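Precorrin-8x Methyl Mutase (Thermus thermophilus, PDB 1V9C) probably catalyses the methyl migration within precorrin-8X, an isomerisation step on the pathway to adenosylcobalamin. Local coordinates at residues 98-103 with 117-122; 154-159 with 171-176. All coordinates share one frame; numbering follows the deposited sequence.

How the contacts relate
Contact 2 is buried and contact 1 only partly so: the centre of contact 2 lies about 10 Å from the centre of the chain, that of contact 1 about 19 Å. Contact 1 packs the start of helix 99-107 against helix 112-122, so it joins helix to helix at the periphery; contact 2 lays helix 166-174 on strand 155-158 within one beta-alpha-beta unit. They share no element, and their nearest atoms stay about 10 Å apart. Their chemistry follows their place. In contact 1 a tyrosine meets an imidazole, a carboxylate-bearing chain and a valine, while in contact 2 leucine methyls rest on valine and glycine. Neither pair of segments is joined by a hydrogen bond.

Contact 1 (98-103 with 117-122); sequences HPEVVA and VAYAWE
One face of the His98 imidazole receives the phenol ring of Tyr119, whose CE2 stands 4.0 Å above the imidazole plane and is displaced toward its rim. At the edge of the imidazole, in its plane, lies the backbone N of Glu100. The two rings meet obliquely, their planes 44° apart. Around the phenol, Val101 CG2, Glu100 CB and His98 NE2 likewise approach obliquely.

Tyr119 is the central member of this contact. Its CG stands anti to the backbone N (chi1 173°), which extends the ring from helix 112-122 across to the first turn of helix 99-107. There it meets three residues at different heights. Near the ring's root, the CG2 branch of Val101 lies 3.7 Å from Tyr119 CB, a compact buried apolar contact; Val101 also touches Ala115 and Ala116 farther back on the tyrosine's helix. Higher up, Glu100 CB sits 3.6 Å from Tyr119 CE1, so the methylene part of the glutamate packs obliquely against the CE1 side of the ring while its chain, bent at chi2, brings the carboxylate alongside the phenol hydroxyl. At that end, Tyr119 OH is 3.6 Å from Glu100 OE2 and 3.8 Å from His98 NE2.

His98 occupies the N-cap of helix 99-107. Its ND1 accepts a weak bond from Glu100 N, 3.4 Å long and bent to 132°, so one side chain both caps the helix and offers a ring face to the neighbouring helix.

Tyrosine and histidine fit this helix-helix seam because each combines a flat packing surface with polar atoms at its rim. Across the two segments, however, those polar atoms approach without hydrogen bonding, consistent with a contact held mainly by van der Waals packing.

Contact 2 (154-159 with 171-176); sequences ALVLGM and RALMEA
Leu173 O accepts a backbone bond from Ala176 N at 3.1 Å, a link that turns the chain back beyond Leu173, whose side chain reaches the strand. That side chain carries the whole of this segment's contact with 154-159. With CG anti to the backbone N (chi1 175°), the leucine extends toward the sheet and divides its two methyls between two residues. CD1 meets the CG1 branch of Val156 at 3.7 Å, the two side chains meeting at a slant. CD2 comes down on the main chain instead, 3.5 Å from Gly158 CA.

Glycine suits that place: a CB at Gly158 would point at the helix and fall 2.3 Å from Leu173 CD2, a plain clash. Val156, two residues earlier on the same side of the strand, suits its own position because a beta-branched side chain is at home in a strand and presents a short, firm methyl surface.

The pair belongs to the beta-alpha-beta unit formed by strand 155-158, helix 166-174 and strand 180-183 within the doubly wound alpha/beta sheet. Leu173 also touches Val182 on the following strand, and Leu140 of helix 137-147 meets both Leu173 and Val156. An alanine in place of Leu173 is likely to open a gap above Gly158 and leave Val156 CG1 without its partner from the helix. The sheet's other face is packed differently, for Leu157 turns away from helix 166-174 and touches Val193 and Leu197 of helix 190-205.

Contact 1 (98-103 with 117-122)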
loop_
_atom_site.group_PDB
_atom_site.type_symbol
_atom_site.label_atom_id
_atom_site.label_comp_id
_atom_site.label_asym_id
_atom_site.label_seq_id
_atom_site.Cartn_x
_atom_site.Cartn_y
_atom_site.Cartn_z
ATOM N N HIS B 98 -4.544 -3.102 17.112
ATOM C CA HIS B 98 -4.924 -4.179 18.024
ATOM C C HIS B 98 -5.785 -3.641 19.175
ATOM O O HIS B 98 -5.519 -2.561 19.710
ATOM C CB HIS B 98 -3.665 -4.849 18.576
ATOM C CG HIS B 98 -3.901 -6.213 19.142
ATOM N ND1 HIS B 98 -4.772 -6.449 20.182
ATOM C CD2 HIS B 98 -3.370 -7.416 18.816
ATOM C CE1 HIS B 98 -4.768 -7.737 20.474
ATOM N NE2 HIS B 98 -3.925 -8.347 19.661
ATOM N N PRO B 99 -6.831 -4.392 19.566
ATOM C CA PRO B 99 -7.748 -4.015 20.647
ATOM C C PRO B 99 -7.065 -3.658 21.967
ATOM O O PRO B 99 -7.190 -2.530 22.451
ATOM C CB PRO B 99 -8.642 -5.245 20.780
ATOM C CG PRO B 99 -8.695 -5.763 19.390
ATOM C CD PRO B 99 -7.251 -5.665 18.958
ATOM N N GLU B 100 -6.354 -4.623 22.546
ATOM C CA GLU B 100 -5.660 -4.409 23.808
ATOM C C GLU B 100 -4.743 -3.205 23.721
ATOM O O GLU B 100 -4.759 -2.342 24.602
ATOM C CB GLU B 100 -4.860 -5.652 24.206
ATOM C CG GLU B 100 -5.669 -6.682 24.996
ATOM C CD GLU B 100 -6.020 -7.924 24.190
ATOM O OE1 GLU B 100 -6.658 -7.789 23.123
ATOM O OE2 GLU B 100 -5.659 -9.041 24.627
ATOM N N VAL B 101 -3.956 -3.151 22.648
ATOM C CA VAL B 101 -3.026 -2.052 22.409
ATOM C C VAL B 101 -3.734 -0.698 22.399
ATOM O O VAL B 101 -3.312 0.244 23.075
ATOM C CB VAL B 101 -2.290 -2.225 21.057
ATOM C CG1 VAL B 101 -1.518 -0.961 20.722
ATOM C CG2 VAL B 101 -1.346 -3.415 21.121
ATOM N N VAL B 102 -4.806 -0.599 21.623
ATOM C CA VAL B 102 -5.542 0.653 21.541
ATOM C C VAL B 102 -6.176 0.960 22.890
ATOM O O VAL B 102 -6.297 2.123 23.282
ATOM C CB VAL B 102 -6.634 0.588 20.442
ATOM C CG1 VAL B 102 -7.509 1.836 20.493
ATOM C CG2 VAL B 102 -5.974 0.472 19.069
ATOM N N ALA B 103 -6.571 -0.098 23.595
ATOM C CA ALA B 103 -7.186 0.022 24.910
ATOM C C ALA B 103 -6.172 0.605 25.889
ATOM O O ALA B 103 -6.452 1.577 26.591
ATOM C CB ALA B 103 -7.655 -1.346 25.387
ATOM N N VAL B 117 4.407 -2.140 21.089
ATOM C CA VAL B 117 5.629 -2.879 21.409
ATOM C C VAL B 117 5.524 -3.499 22.806
ATOM O O VAL B 117 5.680 -4.713 22.975
ATOM C CB VAL B 117 6.868 -1.963 21.386
ATOM C CG1 VAL B 117 8.122 -2.794 21.579
ATOM C CG2 VAL B 117 6.929 -1.197 20.084
ATOM N N ALA B 118 5.267 -2.652 23.799
ATOM C CA ALA B 118 5.126 -3.097 25.182
ATOM C C ALA B 118 4.202 -4.302 25.223
ATOM O O ALA B 118 4.514 -5.315 25.846
ATOM C CB ALA B 118 4.556 -1.972 26.041
ATOM N N TYR B 119 3.062 -4.187 24.553
ATOM C CA TYR B 119 2.115 -5.287 24.504
ATOM C C TYR B 119 2.781 -6.512 23.881
ATOM O O TYR B 119 2.805 -7.587 24.480
ATOM C CB TYR B 119 0.896 -4.912 23.671
ATOM C CG TYR B 119 -0.041 -6.080 23.453
ATOM C CD1 TYR B 119 -0.982 -6.431 24.416
ATOM C CD2 TYR B 119 0.058 -6.875 22.308
ATOM C CE1 TYR B 119 -1.799 -7.542 24.250
ATOM C CE2 TYR B 119 -0.757 -7.994 22.135
ATOM C CZ TYR B 119 -1.681 -8.321 23.113
ATOM O OH TYR B 119 -2.482 -9.428 22.964
ATOM N N ALA B 120 3.314 -6.332 22.672
ATOM C CA ALA B 120 3.975 -7.402 21.930
ATOM C C ALA B 120 5.061 -8.058 22.756
ATOM O O ALA B 120 5.151 -9.279 22.815
ATOM C CB ALA B 120 4.577 -6.855 20.643
ATOM N N TRP B 121 5.904 -7.243 23.371
ATOM C CA TRP B 121 6.977 -7.777 24.195
ATOM C C TRP B 121 6.405 -8.589 25.352
ATOM O O TRP B 121 6.630 -9.795 25.441
ATOM C CB TRP B 121 7.844 -6.648 24.747
ATOM C CG TRP B 121 9.153 -7.130 25.294
ATOM C CD1 TRP B 121 9.690 -8.388 25.162
ATOM C CD2 TRP B 121 10.127 -6.350 25.990
ATOM N NE1 TRP B 121 10.939 -8.430 25.731
ATOM C CE2 TRP B 121 11.234 -7.194 26.248
ATOM C CE3 TRP B 121 10.176 -5.018 26.420
ATOM C CZ2 TRP B 121 12.379 -6.747 26.916
ATOM C CZ3 TRP B 121 11.315 -4.572 27.086
ATOM C CH2 TRP B 121 12.401 -5.438 27.327
ATOM N N GLU B 122 5.655 -7.925 26.225
ATOM C CA GLU B 122 5.059 -8.591 27.375
ATOM C C GLU B 122 4.445 -9.929 26.998
ATOM O O GLU B 122 4.638 -10.922 27.702
ATOM C CB GLU B 122 3.980 -7.712 28.010
ATOM C CG GLU B 122 4.482 -6.382 28.539
ATOM C CD GLU B 122 3.371 -5.575 29.174
ATOM O OE1 GLU B 122 3.603 -4.394 29.516
ATOM O OE2 GLU B 122 2.261 -6.131 29.329
#

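Contact 2 (154-159 with 171-176)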
loop_
_atom_site.group_PDB
_atom_site.type_symbol
_atom_site.label_atom_id
_atom_site.label_comp_id
_atom_site.label_asym_id
_atom_site.label_seq_id
_atom_site.Cartn_x
_atom_site.Cartn_y
_atom_site.Cartn_z
ATOM N N ALA B 154 13.300 -12.038 14.796
ATOM C CA ALA B 154 14.099 -12.750 13.809
ATOM C C ALA B 154 14.565 -11.791 12.725
ATOM O O ALA B 154 15.707 -11.876 12.278
ATOM C CB ALA B 154 13.292 -13.893 13.191
ATOM N N LEU B 155 13.687 -10.876 12.308
ATOM C CA LEU B 155 14.027 -9.901 11.265
ATOM C C LEU B 155 13.133 -8.674 11.317
ATOM O O LEU B 155 11.955 -8.771 11.640
ATOM C CB LEU B 155 13.915 -10.545 9.876
ATOM C CG LEU B 155 13.940 -9.598 8.662
ATOM C CD1 LEU B 155 15.315 -8.911 8.505
ATOM C CD2 LEU B 155 13.612 -10.409 7.419
ATOM N N VAL B 156 13.691 -7.520 10.971
ATOM C CA VAL B 156 12.926 -6.281 10.991
ATOM C C VAL B 156 12.991 -5.531 9.661
ATOM O O VAL B 156 14.065 -5.170 9.189
ATOM C CB VAL B 156 13.424 -5.324 12.112
ATOM C CG1 VAL B 156 12.637 -4.013 12.072
ATOM C CG2 VAL B 156 13.268 -5.984 13.459
ATOM N N LEU B 157 11.825 -5.303 9.066
ATOM C CA LEU B 157 11.734 -4.578 7.807
ATOM C C LEU B 157 11.403 -3.120 8.159
ATOM O O LEU B 157 10.267 -2.788 8.506
ATOM C CB LEU B 157 10.634 -5.191 6.930
ATOM C CG LEU B 157 10.765 -6.675 6.579
ATOM C CD1 LEU B 157 9.579 -7.106 5.739
ATOM C CD2 LEU B 157 12.059 -6.921 5.835
ATOM N N GLY B 158 12.411 -2.258 8.095
ATOM C CA GLY B 158 12.196 -0.867 8.438
ATOM C C GLY B 158 11.951 -0.029 7.205
ATOM O O GLY B 158 12.889 0.521 6.621
ATOM N N MET B 159 10.684 0.059 6.810
ATOM C CA MET B 159 10.300 0.815 5.630
ATOM C C MET B 159 9.192 1.844 5.851
ATOM O O MET B 159 8.219 1.895 5.091
ATOM C CB MET B 159 9.904 -0.160 4.526
ATOM C CG MET B 159 10.959 -1.229 4.272
ATOM S SD MET B 159 10.402 -2.574 3.143
ATOM C CE MET B 159 11.775 -3.632 3.206
ATOM N N ARG B 171 17.829 4.988 10.887
ATOM C CA ARG B 171 19.195 4.975 11.408
ATOM C C ARG B 171 19.208 4.152 12.697
ATOM O O ARG B 171 20.046 3.273 12.879
ATOM C CB ARG B 171 19.670 6.397 11.696
ATOM C CG ARG B 171 20.804 6.863 10.796
ATOM C CD ARG B 171 21.035 8.366 10.936
ATOM N NE ARG B 171 19.953 9.147 10.334
ATOM C CZ ARG B 171 19.770 10.450 10.525
ATOM N NH1 ARG B 171 20.591 11.134 11.308
ATOM N NH2 ARG B 171 18.765 11.073 9.927
ATOM N N ALA B 172 18.261 4.421 13.586
ATOM C CA ALA B 172 18.191 3.681 14.834
ATOM C C ALA B 172 18.100 2.178 14.573
ATOM O O ALA B 172 18.469 1.366 15.432
ATOM C CB ALA B 172 17.000 4.130 15.634
ATOM N N LEU B 173 17.604 1.804 13.395
ATOM C CA LEU B 173 17.475 0.390 13.059
ATOM C C LEU B 173 18.747 -0.167 12.413
ATOM O O LEU B 173 19.192 -1.271 12.732
ATOM C CB LEU B 173 16.284 0.182 12.118
ATOM C CG LEU B 173 16.093 -1.235 11.569
ATOM C CD1 LEU B 173 15.795 -2.193 12.726
ATOM C CD2 LEU B 173 14.951 -1.246 10.560
ATOM N N MET B 174 19.330 0.606 11.506
ATOM C CA MET B 174 20.541 0.195 10.800
ATOM C C MET B 174 21.828 0.146 11.631
ATOM O O MET B 174 22.896 -0.150 11.096
ATOM C CB MET B 174 20.773 1.105 9.608
ATOM C CG MET B 174 19.760 0.956 8.513
ATOM S SD MET B 174 20.160 2.091 7.213
ATOM C CE MET B 174 19.532 3.607 7.912
ATOM N N GLU B 175 21.725 0.434 12.926
ATOM C CA GLU B 175 22.880 0.411 13.826
ATOM C C GLU B 175 22.526 -0.465 15.025
ATOM O O GLU B 175 23.162 -0.399 16.079
ATOM C CB GLU B 175 23.213 1.837 14.281
ATOM C CG GLU B 175 23.509 2.784 13.116
ATOM C CD GLU B 175 23.737 4.226 13.544
ATOM O OE1 GLU B 175 22.849 4.800 14.211
ATOM O OE2 GLU B 175 24.803 4.788 13.204
ATOM N N ALA B 176 21.507 -1.298 14.837
ATOM C CA ALA B 176 21.019 -2.191 15.878
ATOM C C ALA B 176 21.493 -3.633 15.682
ATOM O O ALA B 176 21.927 -4.011 14.585
ATOM C CB ALA B 176 19.502 -2.137 15.919
#